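Local coordinates for sulfotransferase (Mycobacterium tuberculosis, PDB 2ZQ5), which probably transfers a sulfuryl group from the donor PAPS to an acceptor molecule, at residues N140-Y143 with R144-D147; L120-W123 with L124-P128; F64-G67 with A68-R72. All coordinates share one frame; numbering follows the deposited sequence.

Contact 1: residues N140-Y143 with R144-D147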
# COMPACT_ATOMS: atom_id res chain seq x y z
N ASN A 140 19.52 -6.04 16.02
CA ASN A 140 18.40 -5.29 16.59
C ASN A 140 17.28 -6.21 17.07
O ASN A 140 16.75 -7.02 16.30
CB ASN A 140 17.87 -4.30 15.54
CG ASN A 140 16.73 -3.44 16.07
OD1 ASN A 140 15.62 -3.93 16.30
ND2 ASN A 140 16.99 -2.15 16.25
N PRO A 141 16.91 -6.09 18.35
CA PRO A 141 15.85 -6.90 18.95
C PRO A 141 14.56 -6.94 18.14
O PRO A 141 14.02 -8.01 17.86
CB PRO A 141 15.66 -6.24 20.32
CG PRO A 141 17.05 -5.80 20.65
CD PRO A 141 17.49 -5.18 19.35
N LEU A 142 14.05 -5.76 17.77
CA LEU A 142 12.82 -5.69 17.00
C LEU A 142 12.93 -6.25 15.58
O LEU A 142 12.04 -6.95 15.12
CB LEU A 142 12.31 -4.24 16.96
CG LEU A 142 11.88 -3.68 18.33
CD1 LEU A 142 11.42 -2.24 18.17
CD2 LEU A 142 10.77 -4.54 18.91
N TYR A 143 14.03 -5.95 14.89
CA TYR A 143 14.21 -6.47 13.54
C TYR A 143 14.25 -7.99 13.58
O TYR A 143 13.56 -8.66 12.81
CB TYR A 143 15.51 -5.96 12.92
CG TYR A 143 15.78 -6.54 11.55
CD1 TYR A 143 15.20 -5.99 10.41
CD2 TYR A 143 16.61 -7.65 11.39
CE1 TYR A 143 15.43 -6.53 9.15
CE2 TYR A 143 16.85 -8.20 10.13
CZ TYR A 143 16.25 -7.64 9.02
OH TYR A 143 16.48 -8.18 7.77
N ARG A 144 15.07 -8.53 14.47
CA ARG A 144 15.20 -9.97 14.62
C ARG A 144 13.86 -10.58 14.98
O ARG A 144 13.50 -11.65 14.49
CB ARG A 144 16.24 -10.30 15.69
CG ARG A 144 17.65 -9.85 15.35
CD ARG A 144 18.59 -10.06 16.53
NE ARG A 144 18.60 -11.45 16.98
CZ ARG A 144 19.14 -12.45 16.30
NH1 ARG A 144 19.73 -12.23 15.14
NH2 ARG A 144 19.10 -13.68 16.80
N GLN A 145 13.13 -9.89 15.85
CA GLN A 145 11.81 -10.34 16.29
C GLN A 145 10.90 -10.49 15.07
O GLN A 145 10.30 -11.55 14.87
CB GLN A 145 11.23 -9.32 17.27
CG GLN A 145 9.85 -9.66 17.82
CD GLN A 145 9.42 -8.72 18.92
OE1 GLN A 145 10.04 -8.66 19.98
NE2 GLN A 145 8.35 -7.97 18.68
N LEU A 146 10.81 -9.45 14.26
CA LEU A 146 9.98 -9.48 13.07
C LEU A 146 10.53 -10.44 12.02
O LEU A 146 9.77 -11.16 11.37
CB LEU A 146 9.86 -8.07 12.46
CG LEU A 146 9.11 -7.04 13.31
CD1 LEU A 146 9.21 -5.68 12.65
CD2 LEU A 146 7.65 -7.46 13.45
N ASP A 147 11.85 -10.46 11.86
CA ASP A 147 12.49 -11.34 10.89
C ASP A 147 12.20 -12.79 11.23
O ASP A 147 12.09 -13.64 10.34
CB ASP A 147 14.00 -11.09 10.87
CG ASP A 147 14.72 -11.96 9.85
OD1 ASP A 147 14.36 -11.89 8.65
OD2 ASP A 147 15.65 -12.70 10.24
O HOH W 1 17.36 -10.69 7.81
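The amide N of D147 donates to Y143 O at 2.7 Å, with an N-H...O angle of 160°, one turn back along the chain. It belongs to a ladder of i to i+4 backbone bonds that also joins R144 N to N140 O, Q145 N to P141 O and L146 N to L142 O, the evidence for a regular alpha helix from its first turn. N140 is the N-cap: its side-chain OD1 accepts from Y143 N at 2.9 Å, the N-H...O angle being 162° and the donor tilted from the carbonyl plane. It thus takes up an amide of the first turn, one with no backbone carbonyl a turn behind it inside the helix.

R144 folds its aliphatic stem back over that turn, CG lying 3.1 Å from N140 O. The chain then bends at chi3, and NH1 hydrogen-bonds to E138 O just ahead of the helix. Y143 has its CG anti to the backbone N, and its ring reaches along the helix so that D147 CB sits over one face, 4.1 Å from CE2. The ring and carboxylate planes are nearly parallel, 11° apart. A water links the two side chains, 2.7 Å from Y143 OH and donating a weak bond to D147 OD1.

The Y143 ring is buried, meeting W137 as well as A168 and Y169 of the loops, whereas R144 and Q145 are exposed. Helix 141-156 therefore opens at the protein surface, with N140 and L146 touching W123 of helix 122-126.

Contact 2: residues L120-W123 with L124-P128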
# COMPACT_ATOMS: atom_id res chain seq x y z
N LEU A 120 10.37 2.42 2.29
CA LEU A 120 9.66 1.97 3.49
C LEU A 120 9.93 0.51 3.80
O LEU A 120 9.17 -0.37 3.40
CB LEU A 120 8.16 2.20 3.31
CG LEU A 120 7.27 1.88 4.51
CD1 LEU A 120 7.60 2.80 5.67
CD2 LEU A 120 5.82 2.04 4.10
N HIS A 121 11.01 0.24 4.53
CA HIS A 121 11.34 -1.13 4.87
C HIS A 121 10.21 -1.77 5.65
O HIS A 121 9.63 -1.17 6.55
CB HIS A 121 12.64 -1.16 5.68
CG HIS A 121 13.78 -0.51 4.97
ND1 HIS A 121 14.45 -1.11 3.92
CD2 HIS A 121 14.31 0.74 5.09
CE1 HIS A 121 15.34 -0.26 3.43
NE2 HIS A 121 15.27 0.87 4.12
N MET A 122 9.90 -3.01 5.27
CA MET A 122 8.82 -3.77 5.88
C MET A 122 8.77 -3.70 7.41
O MET A 122 7.73 -3.35 7.98
CB MET A 122 8.92 -5.23 5.42
CG MET A 122 7.68 -6.08 5.64
SD MET A 122 7.23 -6.33 7.36
CE MET A 122 8.62 -7.16 7.97
N TRP A 123 9.88 -4.00 8.07
CA TRP A 123 9.85 -4.00 9.53
C TRP A 123 9.57 -2.65 10.16
O TRP A 123 9.05 -2.57 11.27
CB TRP A 123 11.15 -4.61 10.10
CG TRP A 123 12.40 -3.76 10.04
CD1 TRP A 123 13.13 -3.46 8.93
CD2 TRP A 123 13.09 -3.19 11.15
NE1 TRP A 123 14.25 -2.73 9.29
CE2 TRP A 123 14.25 -2.56 10.65
CE3 TRP A 123 12.85 -3.15 12.53
CZ2 TRP A 123 15.16 -1.89 11.47
CZ3 TRP A 123 13.76 -2.49 13.36
CH2 TRP A 123 14.90 -1.87 12.82
N LEU A 124 9.90 -1.58 9.44
CA LEU A 124 9.66 -0.24 9.95
C LEU A 124 8.20 0.15 9.73
O LEU A 124 7.64 0.95 10.48
CB LEU A 124 10.60 0.75 9.28
CG LEU A 124 12.08 0.44 9.56
CD1 LEU A 124 12.96 1.33 8.69
CD2 LEU A 124 12.39 0.63 11.04
N ALA A 125 7.58 -0.42 8.70
CA ALA A 125 6.18 -0.14 8.42
C ALA A 125 5.35 -0.90 9.45
O ALA A 125 4.29 -0.45 9.87
CB ALA A 125 5.82 -0.60 7.01
N GLU A 126 5.85 -2.07 9.86
CA GLU A 126 5.16 -2.88 10.86
C GLU A 126 5.40 -2.29 12.25
O GLU A 126 4.55 -2.40 13.13
CB GLU A 126 5.68 -4.32 10.83
CG GLU A 126 5.31 -5.13 9.60
CD GLU A 126 3.89 -5.66 9.64
OE1 GLU A 126 3.28 -5.65 10.73
OE2 GLU A 126 3.39 -6.11 8.58
N TYR A 127 6.56 -1.67 12.43
CA TYR A 127 6.92 -1.08 13.72
C TYR A 127 7.58 0.29 13.51
O TYR A 127 8.81 0.41 13.57
CB TYR A 127 7.87 -2.03 14.44
CG TYR A 127 7.87 -1.90 15.94
CD1 TYR A 127 7.52 -2.98 16.76
CD2 TYR A 127 8.25 -0.71 16.56
CE1 TYR A 127 7.54 -2.87 18.14
CE2 TYR A 127 8.28 -0.59 17.95
CZ TYR A 127 7.93 -1.68 18.73
OH TYR A 127 7.97 -1.57 20.10
N PRO A 128 6.77 1.33 13.26
CA PRO A 128 7.27 2.69 13.04
C PRO A 128 8.27 3.16 14.08
O PRO A 128 8.02 3.09 15.29
CB PRO A 128 5.99 3.52 13.05
CG PRO A 128 4.99 2.57 12.45
CD PRO A 128 5.30 1.29 13.19
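L124 sends one methyl to the W123 ring and the other to the H121 ring. CD2 lies 3.7 Å from the centroid of the W123 six-membered ring and 10° off its normal, a CH-pi contact made squarely over the face. The indole is there because the CG of W123 lies between its backbone N and its carbonyl carbon (chi1 74°), which lays the ring alongside the leucine. CD1 goes the other way, to the edge of the H121 imidazole, 3.9 Å from CD2 of that ring and near its plane. The H121 and L124 side chains run side by side.

H121 is the N-cap of helix 122-126, a short helix that follows strand 117-119 after two residues, at one edge of the five-stranded parallel sheet (order 2-3-1-4-5) of this P-loop-related sulfotransferase fold. The cap carbonyl serves two amides: H121 O accepts from A125 N at 3.1 Å and from L124 N at 2.9 Å, the latter standing above the carbonyl plane.

M122 is bent at both chi2 and chi3, which swings its sulfur over E126; the 3.2 Å from SD to E126 CG is doubtfully short. E126 OE2 is hydrogen-bonded to Q176. L120 brings its branch onto A125, with L120 CG 3.8 Å from A125 CB, and L120 and L124 both touch I219 of helix 206-219. The last backbone bond, from Y127 N to W123 O, closes the helix at 2.9 Å, and Y127 leaves helical backbone angles.

Contact 3: residues F64-G67 with A68-R72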
# COMPACT_ATOMS: atom_id res chain seq x y z
N PHE A 64 -6.20 -8.18 11.27
CA PHE A 64 -5.71 -7.07 10.47
C PHE A 64 -6.11 -5.71 11.02
O PHE A 64 -5.32 -4.77 10.99
CB PHE A 64 -6.20 -7.17 9.02
CG PHE A 64 -5.84 -8.46 8.34
CD1 PHE A 64 -4.62 -9.07 8.56
CD2 PHE A 64 -6.74 -9.05 7.45
CE1 PHE A 64 -4.28 -10.26 7.90
CE2 PHE A 64 -6.41 -10.24 6.79
CZ PHE A 64 -5.18 -10.84 7.02
N LEU A 65 -7.35 -5.59 11.49
CA LEU A 65 -7.81 -4.32 12.03
C LEU A 65 -7.14 -4.00 13.35
O LEU A 65 -6.77 -2.86 13.61
CB LEU A 65 -9.34 -4.31 12.16
CG LEU A 65 -10.08 -4.42 10.82
CD1 LEU A 65 -11.58 -4.37 11.07
CD2 LEU A 65 -9.67 -3.28 9.88
N ARG A 66 -6.96 -5.01 14.20
CA ARG A 66 -6.28 -4.78 15.47
C ARG A 66 -4.85 -4.35 15.13
O ARG A 66 -4.29 -3.46 15.77
CB ARG A 66 -6.22 -6.05 16.31
CG ARG A 66 -5.57 -5.83 17.67
CD ARG A 66 -5.28 -7.13 18.41
NE ARG A 66 -4.24 -7.90 17.73
CZ ARG A 66 -3.72 -9.02 18.21
NH1 ARG A 66 -4.13 -9.51 19.37
NH2 ARG A 66 -2.77 -9.66 17.53
N GLY A 67 -4.28 -4.97 14.10
CA GLY A 67 -2.93 -4.65 13.69
C GLY A 67 -2.79 -3.21 13.25
O GLY A 67 -1.77 -2.56 13.51
N ALA A 68 -3.80 -2.70 12.56
CA ALA A 68 -3.78 -1.32 12.10
C ALA A 68 -3.77 -0.37 13.29
O ALA A 68 -3.05 0.63 13.29
CB ALA A 68 -5.00 -1.04 11.22
N LEU A 69 -4.56 -0.69 14.32
CA LEU A 69 -4.63 0.14 15.51
C LEU A 69 -3.36 0.04 16.35
O LEU A 69 -2.94 1.01 16.97
CB LEU A 69 -5.85 -0.23 16.35
CG LEU A 69 -7.20 0.11 15.71
CD1 LEU A 69 -8.31 -0.15 16.71
CD2 LEU A 69 -7.22 1.57 15.27
N VAL A 70 -2.73 -1.14 16.36
CA VAL A 70 -1.49 -1.30 17.11
C VAL A 70 -0.43 -0.43 16.43
O VAL A 70 0.35 0.24 17.11
CB VAL A 70 -1.02 -2.77 17.13
CG1 VAL A 70 0.41 -2.85 17.64
CG2 VAL A 70 -1.94 -3.58 18.04
N ALA A 71 -0.41 -0.44 15.10
CA ALA A 71 0.56 0.35 14.35
C ALA A 71 0.32 1.83 14.64
O ALA A 71 1.27 2.61 14.78
CB ALA A 71 0.40 0.08 12.84
N ARG A 72 -0.95 2.21 14.73
CA ARG A 72 -1.32 3.59 15.03
C ARG A 72 -0.72 3.97 16.39
O ARG A 72 -0.12 5.04 16.54
CB ARG A 72 -2.84 3.74 15.06
CG ARG A 72 -3.31 5.17 15.18
CD ARG A 72 -4.82 5.28 15.36
NE ARG A 72 -5.20 6.69 15.48
CZ ARG A 72 -5.37 7.52 14.46
NH1 ARG A 72 -5.21 7.09 13.21
NH2 ARG A 72 -5.64 8.79 14.68
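V70 sets its CG2 methyl against the carbonyl oxygen of R66, 3.3 Å from R66 O, while the same methyl approaches the arginine's stem at 4.3 Å from R66 CG. The valine's first torsion accounts for this: CG1 stands anti to the backbone N (chi1 167°), which leaves CG2 beside that N and directed back along the helix. The CB of R66 points away from the following turn, and the chain turns at chi3 (68°) before the guanidinium; its side chain touches S19 and L23 of helix 13-24.

The other overlaps across this turn are of side-chain carbons on backbone oxygens. A71 CB lies 3.5 Å from G67 O and A68 CB is equally far from L65 O, while L69 CG comes to 3.7 Å from the same L65 O. G67 has no side chain and meets the next turn through its backbone alone, its carbonyl oxygen accepting from A71 N at 3.0 Å with the donor tilted from the carbonyl plane.

Every residue here has helical phi and psi, and the middle of the long helix 55-81 is held by the i to i+4 pattern: A68 N to F64 O, L69 N to L65 O, V70 N to R66 O and A71 N to G67 O. The shortest of the four is V70 N to R66 O at 2.9 Å, and the longest, L69 N to L65 O, is 3.2 Å but still has an N-H...O angle of 158°. Helix 55-81 packs here against two other helices near the N terminus. L65 meets L43, L44 and Y47 of helix 36-50; L69 touches L16 and H17 of helix 13-24 and Y36 of helix 36-50.

From the N terminus the order is contact 3, contact 2, contact 1, three local turns in series that neither nest nor cross; each closes within a single run of chain. Contact 3 lies mid-way along helix 55-81, against helices 13-24 and 36-50. Contact 2, the short helix after strand 117-119, is about 13 Å from it between centres without touching, yet Y127 and P128 reach L74 further along helix 55-81. Contacts 2 and 1 do touch: L146 CD1 is 3.4 Å from W123 CB, and L142 CD1 is 3.6 Å from Y127 CE2. W123 also pairs edge-to-face with Y143, joining helix 122-126 to the start of helix 141-156.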